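Local coordinates for protein farnesyltransferase, putative (PDB 3WCA) that probably catalyses the magnesium-dependent reductive condensation of two farnesyl diphosphate molecules into squalene, using NADPH or NADH, at the entry to lanosterol synthesis, at residues 40-45 / 59-64; 220-225 / 251-256. The protein carries 1 engineered substitution. One frame throughout, in Å; residues are numbered along the deposited sequence.

Contact 1 (40-45 / 59-64). With FPS (S-[(2E,6E)-3,7,11-trimethyldodeca-2,6,10-trienyl] trihydrogen thiodiphosphate), chain E.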
# COMPACT_ATOMS: atom_id res chain seq x y z
N ARG A 40 -9.75 -9.18 -0.49
CA ARG A 40 -10.75 -9.07 0.56
C ARG A 40 -10.54 -7.85 1.46
O ARG A 40 -11.51 -7.26 1.95
CB ARG A 40 -10.75 -10.36 1.39
CG ARG A 40 -11.83 -10.44 2.44
CD ARG A 40 -12.16 -11.89 2.73
NE ARG A 40 -12.73 -12.54 1.55
CZ ARG A 40 -13.03 -13.83 1.47
NH1 ARG A 40 -13.56 -14.32 0.35
NH2 ARG A 40 -12.79 -14.65 2.49
N SER A 41 -9.28 -7.46 1.67
CA SER A 41 -8.96 -6.31 2.51
C SER A 41 -9.58 -5.01 1.99
O SER A 41 -10.42 -4.40 2.65
CB SER A 41 -7.45 -6.15 2.62
OG SER A 41 -7.10 -5.03 3.42
N PHE A 42 -9.13 -4.60 0.81
CA PHE A 42 -9.61 -3.38 0.18
C PHE A 42 -11.11 -3.41 -0.07
O PHE A 42 -11.79 -2.40 0.09
CB PHE A 42 -8.90 -3.20 -1.16
CG PHE A 42 -8.98 -1.81 -1.72
CD1 PHE A 42 -8.26 -0.78 -1.14
CD2 PHE A 42 -9.77 -1.55 -2.84
CE1 PHE A 42 -8.30 0.51 -1.67
CE2 PHE A 42 -9.82 -0.27 -3.38
CZ PHE A 42 -9.09 0.76 -2.80
N ALA A 43 -11.62 -4.57 -0.47
CA ALA A 43 -13.03 -4.75 -0.78
C ALA A 43 -13.97 -4.48 0.40
O ALA A 43 -15.17 -4.34 0.21
CB ALA A 43 -13.28 -6.17 -1.34
N VAL A 44 -13.43 -4.43 1.61
CA VAL A 44 -14.26 -4.15 2.76
C VAL A 44 -14.22 -2.65 2.98
O VAL A 44 -15.25 -1.99 3.11
CB VAL A 44 -13.75 -4.85 4.04
CG1 VAL A 44 -14.59 -4.42 5.23
CG2 VAL A 44 -13.81 -6.36 3.88
N VAL A 45 -13.01 -2.12 3.02
CA VAL A 45 -12.82 -0.70 3.26
C VAL A 45 -13.47 0.17 2.20
O VAL A 45 -14.01 1.22 2.51
CB VAL A 45 -11.32 -0.36 3.32
CG1 VAL A 45 -11.13 1.08 3.73
CG2 VAL A 45 -10.62 -1.30 4.29
N ILE A 59 -13.00 0.65 -9.84
CA ILE A 59 -12.47 0.44 -11.18
C ILE A 59 -10.99 0.80 -11.23
O ILE A 59 -10.19 0.15 -11.90
CB ILE A 59 -13.23 1.29 -12.21
CG1 ILE A 59 -14.71 0.93 -12.18
CG2 ILE A 59 -12.65 1.09 -13.61
CD1 ILE A 59 -14.95 -0.57 -12.27
N PHE A 60 -10.64 1.87 -10.51
CA PHE A 60 -9.28 2.35 -10.40
C PHE A 60 -8.39 1.24 -9.85
O PHE A 60 -7.31 0.95 -10.38
CB PHE A 60 -9.25 3.56 -9.46
CG PHE A 60 -7.88 4.08 -9.16
CD1 PHE A 60 -6.92 4.17 -10.16
CD2 PHE A 60 -7.59 4.58 -7.88
CE1 PHE A 60 -5.67 4.77 -9.91
CE2 PHE A 60 -6.35 5.18 -7.62
CZ PHE A 60 -5.39 5.28 -8.64
N TYR A 61 -8.87 0.61 -8.78
CA TYR A 61 -8.16 -0.47 -8.13
C TYR A 61 -7.99 -1.68 -9.03
O TYR A 61 -6.93 -2.31 -9.02
CB TYR A 61 -8.90 -0.89 -6.85
CG TYR A 61 -8.35 -2.15 -6.22
CD1 TYR A 61 -7.33 -2.10 -5.27
CD2 TYR A 61 -8.82 -3.40 -6.62
CE1 TYR A 61 -6.79 -3.26 -4.72
CE2 TYR A 61 -8.28 -4.57 -6.09
CZ TYR A 61 -7.27 -4.50 -5.15
OH TYR A 61 -6.73 -5.67 -4.66
N LEU A 62 -9.01 -2.03 -9.80
CA LEU A 62 -8.89 -3.20 -10.66
C LEU A 62 -7.92 -2.97 -11.81
O LEU A 62 -7.19 -3.88 -12.22
CB LEU A 62 -10.27 -3.61 -11.17
CG LEU A 62 -11.20 -4.18 -10.09
CD1 LEU A 62 -12.60 -4.41 -10.66
CD2 LEU A 62 -10.62 -5.49 -9.56
N VAL A 63 -7.89 -1.75 -12.33
CA VAL A 63 -6.96 -1.43 -13.41
C VAL A 63 -5.53 -1.67 -12.90
O VAL A 63 -4.76 -2.39 -13.53
CB VAL A 63 -7.11 0.04 -13.86
CG1 VAL A 63 -5.91 0.46 -14.71
CG2 VAL A 63 -8.40 0.22 -14.65
N LEU A 64 -5.20 -1.09 -11.75
CA LEU A 64 -3.87 -1.23 -11.16
C LEU A 64 -3.60 -2.67 -10.77
O LEU A 64 -2.46 -3.15 -10.84
CB LEU A 64 -3.73 -0.32 -9.93
CG LEU A 64 -3.96 1.18 -10.15
CD1 LEU A 64 -3.55 1.94 -8.89
CD2 LEU A 64 -3.15 1.67 -11.36
C1 FPS E . -1.73 -4.19 -1.44
S1 FPS E . -3.32 -4.88 -2.13
C2 FPS E . -1.61 -2.68 -1.79
C3 FPS E . -1.09 -1.62 -1.05
C4 FPS E . -0.49 -1.75 0.33
C5 FPS E . -1.15 -0.25 -1.69
C6 FPS E . -2.54 0.46 -1.74
C7 FPS E . -2.29 1.93 -1.44
C8 FPS E . -3.19 2.84 -1.06
C10 FPS E . -2.66 4.27 -0.83
C9 FPS E . -4.68 2.53 -0.84
C11 FPS E . -3.46 5.02 0.21
C12 FPS E . -3.23 6.50 0.02
C13 FPS E . -4.13 7.47 0.26
C14 FPS E . -5.56 7.21 0.77
C15 FPS E . -3.70 8.92 0.02
PA FPS E . -4.74 -5.02 -0.64
O1A FPS E . -4.89 -3.66 0.09
O2A FPS E . -6.05 -5.40 -1.30
O3A FPS E . -4.59 -6.33 0.40
PB FPS E . -3.33 -7.01 1.31
O1B FPS E . -3.81 -7.37 2.74
O2B FPS E . -2.87 -8.35 0.63
O3B FPS E . -2.17 -5.95 1.50

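Contact 2 (220-225 / 251-256)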
# COMPACT_ATOMS: atom_id res chain seq x y z
N VAL A 220 12.40 -9.85 -3.16
CA VAL A 220 13.07 -9.02 -2.17
C VAL A 220 12.81 -7.54 -2.39
O VAL A 220 12.99 -7.03 -3.50
CB VAL A 220 14.60 -9.26 -2.17
CG1 VAL A 220 15.28 -8.21 -1.30
CG2 VAL A 220 14.91 -10.65 -1.66
N PHE A 221 12.41 -6.86 -1.33
CA PHE A 221 12.11 -5.44 -1.39
C PHE A 221 12.95 -4.62 -0.42
O PHE A 221 13.24 -3.46 -0.68
CB PHE A 221 10.62 -5.21 -1.13
CG PHE A 221 9.73 -5.89 -2.14
CD1 PHE A 221 9.57 -5.35 -3.41
CD2 PHE A 221 9.09 -7.08 -1.82
CE1 PHE A 221 8.78 -6.00 -4.37
CE2 PHE A 221 8.30 -7.74 -2.77
CZ PHE A 221 8.15 -7.20 -4.05
N TRP A 222 13.32 -5.22 0.71
CA TRP A 222 14.13 -4.50 1.67
C TRP A 222 15.37 -4.00 0.91
O TRP A 222 16.01 -4.76 0.18
CB TRP A 222 14.53 -5.44 2.82
CG TRP A 222 13.38 -5.83 3.72
CD1 TRP A 222 12.05 -5.84 3.41
CD2 TRP A 222 13.48 -6.27 5.08
NE1 TRP A 222 11.31 -6.27 4.49
CE2 TRP A 222 12.16 -6.54 5.53
CE3 TRP A 222 14.55 -6.47 5.97
CZ2 TRP A 222 11.88 -7.00 6.83
CZ3 TRP A 222 14.28 -6.93 7.26
CH2 TRP A 222 12.95 -7.18 7.68
N PRO A 223 15.70 -2.70 1.04
CA PRO A 223 16.85 -2.12 0.34
C PRO A 223 18.22 -2.56 0.88
O PRO A 223 18.45 -2.56 2.09
CB PRO A 223 16.63 -0.63 0.50
CG PRO A 223 16.04 -0.56 1.87
CD PRO A 223 15.02 -1.68 1.85
N ARG A 224 19.12 -2.92 -0.03
CA ARG A 224 20.46 -3.33 0.35
C ARG A 224 21.08 -2.26 1.25
O ARG A 224 21.71 -2.56 2.26
CB ARG A 224 21.33 -3.52 -0.90
CG ARG A 224 22.80 -3.80 -0.61
CD ARG A 224 23.60 -3.86 -1.91
NE ARG A 224 23.25 -5.03 -2.69
CZ ARG A 224 23.70 -6.26 -2.45
NH1 ARG A 224 24.53 -6.47 -1.44
NH2 ARG A 224 23.30 -7.28 -3.20
N GLU A 225 20.90 -0.99 0.89
CA GLU A 225 21.46 0.09 1.67
C GLU A 225 21.15 -0.08 3.16
O GLU A 225 21.93 0.32 4.01
CB GLU A 225 20.92 1.45 1.20
CG GLU A 225 21.69 2.62 1.79
CD GLU A 225 21.12 3.98 1.42
OE1 GLU A 225 20.60 4.13 0.29
OE2 GLU A 225 21.20 4.91 2.25
N ASN A 251 14.14 -3.90 12.82
CA ASN A 251 13.88 -2.66 13.56
C ASN A 251 14.27 -1.42 12.78
O ASN A 251 13.65 -0.37 12.92
CB ASN A 251 14.58 -2.68 14.92
CG ASN A 251 13.93 -3.65 15.87
OD1 ASN A 251 12.80 -4.09 15.64
ND2 ASN A 251 14.63 -4.00 16.95
N ALA A 252 15.31 -1.53 11.95
CA ALA A 252 15.75 -0.40 11.14
C ALA A 252 14.72 -0.16 10.04
O ALA A 252 14.54 0.97 9.58
CB ALA A 252 17.12 -0.68 10.52
N MET A 253 14.05 -1.22 9.61
CA MET A 253 13.04 -1.05 8.57
C MET A 253 11.86 -0.30 9.18
O MET A 253 11.34 0.64 8.57
CB MET A 253 12.60 -2.41 8.05
CG MET A 253 13.67 -3.13 7.24
SD MET A 253 14.03 -2.39 5.62
CE MET A 253 12.46 -2.63 4.78
N VAL A 254 11.47 -0.70 10.38
CA VAL A 254 10.37 -0.06 11.09
C VAL A 254 10.68 1.44 11.23
O VAL A 254 9.84 2.29 10.91
CB VAL A 254 10.17 -0.70 12.47
CG1 VAL A 254 9.16 0.09 13.29
CG2 VAL A 254 9.67 -2.13 12.29
N ALA A 255 11.88 1.75 11.71
CA ALA A 255 12.30 3.15 11.88
C ALA A 255 12.12 3.90 10.57
O ALA A 255 11.70 5.05 10.55
CB ALA A 255 13.76 3.22 12.32
N ASP A 256 12.44 3.24 9.47
CA ASP A 256 12.30 3.89 8.18
C ASP A 256 10.83 4.19 7.86
O ASP A 256 10.50 5.24 7.31
CB ASP A 256 12.90 3.02 7.10
CG ASP A 256 12.71 3.60 5.72
OD1 ASP A 256 13.39 4.60 5.41
OD2 ASP A 256 11.87 3.07 4.96

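Contact 1 (40-45 / 59-64)
Phe42 and Tyr61 bring their helices nearest each other, with CA of Phe42 8.9 Å from CA of Tyr61 and both side chains pointing into the space between. The pair lines the substrate pocket in the all-helical isoprenoid synthase fold: the short helix 40-45 faces helix 51-72, which carries the magnesium ligands Asp68, Glu71 and Asp72 further along. In both residues the ring carbon CG swings anti to the backbone N (chi1 -163° in Phe42, 171° in Tyr61), and the two side chains, one from each helix, lie antiparallel to each other. Their rings form a strongly offset, near-parallel pair, with 15° between the planes and the centroids 4.6 Å apart. Each ring therefore sets a rim carbon over a face of the other, Phe42 CD2 lying 3.5 Å from Tyr61 CD1. Phe42 CE2 continues past the ring to the Tyr61 methylene, 3.6 Å from CB. Tyr61 is also packed against Leu35 of helix 26-38 and against Ser39. The farnesyl thiodiphosphate (FPS) reaches the pair at two places: its methyl C9 comes obliquely to Phe42, and its phosphate oxygen O2A lies by Tyr61. Diphosphate oxygens also come near two CB atoms: the bridging oxygen O3A of FPS is 3.6 Å from Ser41 CB, and O2A of FPS is 3.6 Å from Phe42 CB. Tyr61 OH lies 3.4 Å from O2A of FPS.

Contact 2 (220-225 / 251-256)
Met253 reaches from helix 243-258 across the indole of Trp222 in a Met-aromatic contact, joining that helix to the loop leading into the short helix 224-227, where Pro223 is the N-cap. What matters is how the methionine is folded. Its chi1 of -70° turns CG away from the carbonyl carbon, and two further bends of the same sense at chi2 and chi3 carry the terminal methyl back over the ring instead of past it. CE then stands 3.5 Å from the centroid of the five-membered ring, only 14° off its normal, a CH-pi contact at the pyrrole half. The sulfur is over the same ring, with SD 4.2 Å from that centroid and tilted further from the normal. CG lies over the six-membered ring, 3.7 Å from Trp222 CE3. The methionine thus covers the length of one indole face rather than touching it at a point. Trp222 is held in turn by a hydrogen bond from its NE1 to the carbonyl oxygen of Ile205, which restrains how the indole can turn and satisfies its buried polar atom; Phe209 meets its ring at a slant. Tyr157 of helix 154-179 packs on both Met253 and Pro223. Those two residues also touch, Pro223 CD lying 4.0 Å from Met253 SD.

In the fold
Contacts 1 and 2 lie on opposite sides of the chain's centre, with about 27 Å between their centres and about 13 Å between their nearest atoms, so neither touches the other. Contact 1 belongs to the pocket: Ser41, Phe42 and Tyr61 are among the residues around the farnesyl thiodiphosphate, and the side chain of Tyr61 is about 8 Å from that of Asp68 and about 11 Å from a bound magnesium ion. Contact 2 is buried packing away from that site, the side chain of Trp222 being about 13 Å from both ligand and magnesium. Helix 154-179 relates the two, touching Phe60 and Leu64 of segment 59-64 and Pro223 and Met253 in contact 2.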